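Local coordinates for beta-galactosidase BgaB (PDB 5VYM) that releases terminal non-reducing beta-D-galactose from beta-galactosides, above all Gal(beta1-4)Gal-containing oligosaccharides, and is seen here as its trimerisation domain, a fragment lacking the rest of the enzyme, at the interface of chains A and B. Coordinates in Å, arbitrary orientation; residue numbers count along the deposited sequence, not the author numbering. Chains: chain A/B, Beta-galactosidase BgaB.

Contact 1: the interface of chains A and B. Residues chain A 162, 164-165; chain B 130-132.
A:Trp162 and B:Leu132 pair as an antiparallel beta bridge between the two chains, and with A:Asn164 they bury most of the surface in this patch. The amide N of B:Leu132 donates to the carbonyl O of A:Trp162 at 3.1 Å; the return bond, from A:Trp162 N to B:Leu132 O, is weak. Two residues further along, A:Asn164 N gives a straighter bond, 167° at the hydrogen, to B:Asn130 O at 2.8 Å. The indole of A:Trp162 has CG set between its backbone N and carbonyl carbon (chi1 63°), which folds the ring over the partner strand. One face thereby covers the peptide end of B:Leu132, whose O stands 3.3 Å above the ring plane, displaced toward the rim. The six-membered part of the indole also meets the side chain, CZ2 touching B:Leu132 CB at 3.6 Å. At the other end of that leucine, methyl CD1 lies against the amide of A:Asn164, 3.6 Å from OD1. The side chains of A:Asn164 and B:Asn130 run alongside each other in the same direction, their amide planes turned 66° apart. No hydrogen bond joins these amides; their ND2 atoms lie 3.6 Å from each other. The patch joins the short strand 162-163 of one trimerisation domain to strand 131-132 of the other by a short antiparallel bridge that probably extends the strand pairing across the interface.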
loop_
_atom_site.group_PDB
_atom_site.type_symbol
_atom_site.label_atom_id
_atom_site.label_comp_id
_atom_site.label_asym_id
_atom_site.label_seq_id
_atom_site.Cartn_x
_atom_site.Cartn_y
_atom_site.Cartn_z
ATOM N N TRP A 162 21.174 -13.946 4.009
ATOM C CA TRP A 162 19.722 -13.983 3.923
ATOM C C TRP A 162 19.118 -13.116 5.016
ATOM O O TRP A 162 19.704 -12.939 6.086
ATOM C CB TRP A 162 19.187 -15.416 4.057
ATOM C CG TRP A 162 19.492 -16.036 5.391
ATOM C CD1 TRP A 162 18.680 -16.067 6.488
ATOM C CD2 TRP A 162 20.702 -16.706 5.770
ATOM N NE1 TRP A 162 19.307 -16.717 7.524
ATOM C CE2 TRP A 162 20.549 -17.119 7.110
ATOM C CE3 TRP A 162 21.897 -16.997 5.106
ATOM C CZ2 TRP A 162 21.547 -17.807 7.796
ATOM C CZ3 TRP A 162 22.886 -17.681 5.791
ATOM C CH2 TRP A 162 22.706 -18.077 7.122
ATOM N N ASN A 164 16.604 -12.746 7.947
ATOM C CA ASN A 164 16.111 -13.739 8.893
ATOM C C ASN A 164 14.705 -13.446 9.399
ATOM O O ASN A 164 13.949 -14.385 9.673
ATOM C CB ASN A 164 17.068 -13.844 10.085
ATOM C CG ASN A 164 16.631 -14.888 11.093
ATOM O OD1 ASN A 164 16.906 -16.076 10.930
ATOM N ND2 ASN A 164 15.947 -14.447 12.143
ATOM N N ASP A 165 14.336 -12.175 9.525
ATOM C CA ASP A 165 13.062 -11.782 10.128
ATOM C C ASP A 165 12.083 -11.432 9.010
ATOM O O ASP A 165 12.015 -10.293 8.548
ATOM C CB ASP A 165 13.271 -10.625 11.099
ATOM C CG ASP A 165 11.991 -10.196 11.783
ATOM O OD1 ASP A 165 11.640 -9.003 11.691
ATOM O OD2 ASP A 165 11.330 -11.055 12.404
ATOM N N ASN B 130 17.759 -7.631 9.332
ATOM C CA ASN B 130 18.485 -8.608 10.145
ATOM C C ASN B 130 18.979 -9.718 9.215
ATOM O O ASN B 130 18.248 -10.665 8.920
ATOM C CB ASN B 130 17.600 -9.156 11.255
ATOM C CG ASN B 130 18.268 -10.264 12.039
ATOM O OD1 ASN B 130 19.487 -10.278 12.202
ATOM N ND2 ASN B 130 17.468 -11.207 12.526
ATOM N N ILE B 131 20.227 -9.591 8.773
ATOM C CA ILE B 131 20.832 -10.552 7.858
ATOM C C ILE B 131 21.802 -11.437 8.624
ATOM O O ILE B 131 22.436 -11.013 9.599
ATOM C CB ILE B 131 21.536 -9.850 6.678
ATOM C CG1 ILE B 131 22.516 -8.791 7.188
ATOM C CG2 ILE B 131 20.513 -9.240 5.734
ATOM C CD1 ILE B 131 23.251 -8.064 6.084
ATOM N N LEU B 132 21.921 -12.685 8.177
ATOM C CA LEU B 132 22.815 -13.658 8.781
ATOM C C LEU B 132 23.662 -14.309 7.697
ATOM O O LEU B 132 23.319 -14.282 6.512
ATOM C CB LEU B 132 22.043 -14.734 9.556
ATOM C CG LEU B 132 21.232 -14.258 10.762
ATOM C CD1 LEU B 132 20.454 -15.412 11.373
ATOM C CD2 LEU B 132 22.139 -13.607 11.796
#

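Contact 2: the interface of chains A and B. Residues chain A 221, 224-227; chain B 42, 47, 89, 91.
With CG of A:Leu225 anti to its carbonyl carbon (chi1 -55°) and B:Arg89 bent at chi3 (63°), the leucine methyl CD2 sits over the centre of the guanidinium face, 3.6 Å from CZ. The pair belongs to the trimerisation domain of this family 42 glycoside hydrolase, where the end of helix 214-225 in chain A meets helix 31-44 and strand 89-93 of chain B. The guanidinium also turns toward the carbonyls at the helix end: NH1 reaches A:Tyr224 O at 2.9 Å and NH2 reaches A:Leu225 O, both weak, strongly bent bonds. A water lies in the guanidinium plane at its edge, bonded to both NH1 and NH2. It passes the contact on to A:Ala226 O at 2.8 Å and to A:Tyr224 O, so the arginine's positive charge probably helps to settle the carbonyls of the helix C-terminus. Beside this polar group the contact is apolar. A:Val221 crosses B:Phe42 at about a right angle, its CG1 lying over one ring face, 3.8 Å from the centroid. The far end of the same ring, CZ, rests against A:Leu225 CB at 3.8 Å. Methyl CD1 of that leucine touches both B:Phe42 CZ and B:Val91 CG2, 3.8 Å from the latter, and links helix and strand. Beyond the helix, the hydroxyl OG of B:Ser47 accepts a nearly straight bond (165° at the hydrogen) from A:Ala227 N at 2.8 Å.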
loop_
_atom_site.group_PDB
_atom_site.type_symbol
_atom_site.label_atom_id
_atom_site.label_comp_id
_atom_site.label_asym_id
_atom_site.label_seq_id
_atom_site.Cartn_x
_atom_site.Cartn_y
_atom_site.Cartn_z
ATOM N N VAL A 221 14.673 -16.601 -12.321
ATOM C CA VAL A 221 14.150 -15.795 -13.421
ATOM C C VAL A 221 13.421 -16.677 -14.427
ATOM O O VAL A 221 12.316 -16.351 -14.879
ATOM C CB VAL A 221 15.283 -14.995 -14.089
ATOM C CG1 VAL A 221 14.799 -14.373 -15.388
ATOM C CG2 VAL A 221 15.804 -13.923 -13.146
ATOM N N TYR A 224 9.859 -17.855 -13.077
ATOM C CA TYR A 224 8.792 -16.942 -12.682
ATOM C C TYR A 224 8.790 -15.635 -13.467
ATOM O O TYR A 224 7.730 -15.032 -13.661
ATOM C CB TYR A 224 8.888 -16.642 -11.184
ATOM C CG TYR A 224 8.784 -17.872 -10.309
ATOM C CD1 TYR A 224 7.567 -18.514 -10.123
ATOM C CD2 TYR A 224 9.903 -18.389 -9.669
ATOM C CE1 TYR A 224 7.465 -19.637 -9.327
ATOM C CE2 TYR A 224 9.811 -19.514 -8.868
ATOM C CZ TYR A 224 8.590 -20.133 -8.702
ATOM O OH TYR A 224 8.490 -21.252 -7.908
ATOM N N LEU A 225 9.956 -15.180 -13.926
ATOM C CA LEU A 225 10.068 -13.847 -14.503
ATOM C C LEU A 225 10.385 -13.830 -15.991
ATOM O O LEU A 225 10.274 -12.766 -16.612
ATOM C CB LEU A 225 11.140 -13.039 -13.759
ATOM C CG LEU A 225 10.947 -12.951 -12.246
ATOM C CD1 LEU A 225 12.001 -12.055 -11.623
ATOM C CD2 LEU A 225 9.549 -12.457 -11.912
ATOM N N ALA A 226 10.779 -14.957 -16.576
ATOM C CA ALA A 226 11.128 -14.982 -17.987
ATOM C C ALA A 226 9.878 -14.861 -18.855
ATOM O O ALA A 226 8.757 -15.149 -18.426
ATOM C CB ALA A 226 11.885 -16.265 -18.331
ATOM N N ALA A 227 10.087 -14.418 -20.098
ATOM C CA ALA A 227 8.989 -14.333 -21.053
ATOM C C ALA A 227 8.452 -15.705 -21.434
ATOM O O ALA A 227 7.301 -15.810 -21.870
ATOM C CB ALA A 227 9.436 -13.579 -22.307
ATOM N N PHE B 42 18.704 -12.493 -16.262
ATOM C CA PHE B 42 17.669 -12.286 -17.270
ATOM C C PHE B 42 18.194 -12.581 -18.668
ATOM O O PHE B 42 17.456 -13.088 -19.520
ATOM C CB PHE B 42 17.128 -10.859 -17.190
ATOM C CG PHE B 42 15.952 -10.708 -16.263
ATOM C CD1 PHE B 42 14.674 -11.035 -16.690
ATOM C CD2 PHE B 42 16.121 -10.232 -14.973
ATOM C CE1 PHE B 42 13.590 -10.898 -15.844
ATOM C CE2 PHE B 42 15.042 -10.094 -14.123
ATOM C CZ PHE B 42 13.775 -10.428 -14.558
ATOM N N SER B 47 15.423 -13.766 -21.733
ATOM C CA SER B 47 14.581 -12.568 -21.651
ATOM C C SER B 47 15.451 -11.429 -21.124
ATOM O O SER B 47 15.376 -11.070 -19.947
ATOM C CB SER B 47 13.359 -12.812 -20.767
ATOM O OG SER B 47 12.541 -13.838 -21.301
ATOM N N ARG B 89 4.457 -5.471 -12.482
ATOM C CA ARG B 89 5.105 -6.441 -11.611
ATOM C C ARG B 89 6.376 -5.831 -11.039
ATOM O O ARG B 89 7.178 -5.252 -11.779
ATOM C CB ARG B 89 5.423 -7.735 -12.366
ATOM C CG ARG B 89 6.025 -8.826 -11.494
ATOM C CD ARG B 89 5.991 -10.181 -12.186
ATOM N NE ARG B 89 6.793 -10.204 -13.405
ATOM C CZ ARG B 89 6.974 -11.286 -14.156
ATOM N NH1 ARG B 89 6.411 -12.436 -13.813
ATOM N NH2 ARG B 89 7.719 -11.221 -15.251
ATOM N N VAL B 91 9.714 -6.583 -8.441
ATOM C CA VAL B 91 10.545 -7.555 -7.736
ATOM C C VAL B 91 11.465 -6.780 -6.804
ATOM O O VAL B 91 12.235 -5.921 -7.253
ATOM C CB VAL B 91 11.345 -8.433 -8.710
ATOM C CG1 VAL B 91 12.202 -9.431 -7.943
ATOM C CG2 VAL B 91 10.407 -9.154 -9.666
HETATM O O HOH W 1 7.001 -13.980 -16.594
#

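Contact 3: the interface of chains A and B. Residues chain A 117, 120-121, 123, 200; chain B 198, 200, 205.
Helix 117-122 of chain A packs here against strands 196-200 and 203-208 of chain B, within the trimerisation domain of a family 42 beta-galactosidase. B:Tyr200 has most surface buried in the patch. Its ring receives A:Met121 CG over the centre of one face, 4.0 Å from the centroid. The phenol OH of B:Tyr200 points onto the face of A:Tyr200, its own twin, and stands 3.4 Å above that plane toward the rim. The two rings meet edge to face, their planes 80° apart. In return the hydroxyl of A:Tyr200 lies in the plane of the B:Tyr200 ring, at its edge. A:Ser120 OG steadies that hydroxyl through a hydrogen bond of 2.9 Å and itself donates to A:Leu117 O, tying the tyrosine to the helix. At the helix end, B:Asn198 ND2 donates to A:Met121 O at 2.9 Å. With CG anti to the backbone N (chi1 -180°) the amide extends toward the helix end, and A:Met121 O lies near its plane, although ND2 stands 54° out of the carbonyl plane. A leucine at B:Asn198 would probably leave A:Met121 O without this donor and loosen the helix end from the strand. B:Ala205 CB lies beside the same oxygen.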
loop_
_atom_site.group_PDB
_atom_site.type_symbol
_atom_site.label_atom_id
_atom_site.label_comp_id
_atom_site.label_asym_id
_atom_site.label_seq_id
_atom_site.Cartn_x
_atom_site.Cartn_y
_atom_site.Cartn_z
ATOM N N LEU A 117 -1.975 -0.319 3.823
ATOM C CA LEU A 117 -2.710 -0.769 2.645
ATOM C C LEU A 117 -3.892 0.144 2.344
ATOM O O LEU A 117 -4.131 0.493 1.183
ATOM C CB LEU A 117 -3.181 -2.210 2.830
ATOM C CG LEU A 117 -3.885 -2.814 1.614
ATOM C CD1 LEU A 117 -2.985 -2.737 0.391
ATOM C CD2 LEU A 117 -4.296 -4.251 1.893
ATOM N N SER A 120 -2.599 3.483 1.047
ATOM C CA SER A 120 -2.175 3.423 -0.348
ATOM C C SER A 120 -3.362 3.371 -1.301
ATOM O O SER A 120 -3.279 3.899 -2.418
ATOM C CB SER A 120 -1.273 2.213 -0.575
ATOM O OG SER A 120 -2.032 1.019 -0.641
ATOM N N MET A 121 -4.463 2.731 -0.894
ATOM C CA MET A 121 -5.669 2.738 -1.717
ATOM C C MET A 121 -6.150 4.160 -1.964
ATOM O O MET A 121 -6.535 4.510 -3.085
ATOM C CB MET A 121 -6.780 1.929 -1.046
ATOM C CG MET A 121 -6.558 0.434 -0.975
ATOM S SD MET A 121 -7.920 -0.343 -0.082
ATOM C CE MET A 121 -9.318 0.414 -0.909
ATOM N N GLY A 123 -4.405 6.988 -1.783
ATOM C CA GLY A 123 -3.457 7.901 -2.387
ATOM C C GLY A 123 -3.226 9.175 -1.607
ATOM O O GLY A 123 -2.664 10.129 -2.151
ATOM N N TYR A 200 -1.122 -6.971 -5.743
ATOM C CA TYR A 200 -1.292 -5.607 -5.260
ATOM C C TYR A 200 -2.013 -4.810 -6.333
ATOM O O TYR A 200 -1.470 -4.608 -7.423
ATOM C CB TYR A 200 0.053 -4.959 -4.916
ATOM C CG TYR A 200 -0.090 -3.552 -4.391
ATOM C CD1 TYR A 200 -0.487 -3.317 -3.080
ATOM C CD2 TYR A 200 0.159 -2.459 -5.207
ATOM C CE1 TYR A 200 -0.626 -2.031 -2.596
ATOM C CE2 TYR A 200 0.023 -1.167 -4.733
ATOM C CZ TYR A 200 -0.370 -0.961 -3.427
ATOM O OH TYR A 200 -0.506 0.323 -2.954
ATOM N N ASN B 198 -8.961 8.327 -5.871
ATOM C CA ASN B 198 -7.730 7.757 -6.394
ATOM C C ASN B 198 -8.050 6.439 -7.089
ATOM O O ASN B 198 -8.764 5.595 -6.517
ATOM C CB ASN B 198 -6.712 7.538 -5.269
ATOM C CG ASN B 198 -5.406 6.951 -5.765
ATOM O OD1 ASN B 198 -4.854 7.391 -6.772
ATOM N ND2 ASN B 198 -4.904 5.944 -5.057
ATOM N N TYR B 200 -7.467 2.686 -8.114
ATOM C CA TYR B 200 -6.770 1.545 -7.527
ATOM C C TYR B 200 -7.174 0.309 -8.316
ATOM O O TYR B 200 -8.300 -0.177 -8.178
ATOM C CB TYR B 200 -7.108 1.389 -6.044
ATOM C CG TYR B 200 -6.278 0.350 -5.327
ATOM C CD1 TYR B 200 -5.035 0.675 -4.795
ATOM C CD2 TYR B 200 -6.736 -0.952 -5.175
ATOM C CE1 TYR B 200 -4.272 -0.269 -4.136
ATOM C CE2 TYR B 200 -5.977 -1.904 -4.519
ATOM C CZ TYR B 200 -4.746 -1.557 -4.001
ATOM O OH TYR B 200 -3.984 -2.498 -3.343
ATOM N N ALA B 205 -11.077 4.778 -5.036
ATOM C CA ALA B 205 -11.133 4.966 -3.590
ATOM C C ALA B 205 -11.274 6.450 -3.293
ATOM O O ALA B 205 -10.398 7.241 -3.652
ATOM C CB ALA B 205 -9.890 4.395 -2.903
#

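Centres of the C-alpha atoms lie about 25 Å apart for contacts 1 and 2, 26 Å for contacts 2 and 3, and 30 Å for contacts 1 and 3, so the dimer is held at well-separated points. The contacts share no secondary-structure element, but each has a twin with the chains exchanged. Tyr200 works from both chains in contact 3, which brings that patch close to the two-fold axis, whereas contacts 1 and 2 lie farther out. The enzyme is reported as a trimer and a tetramer, and this two-fold pairing of the isolated domain may not be the one used in either.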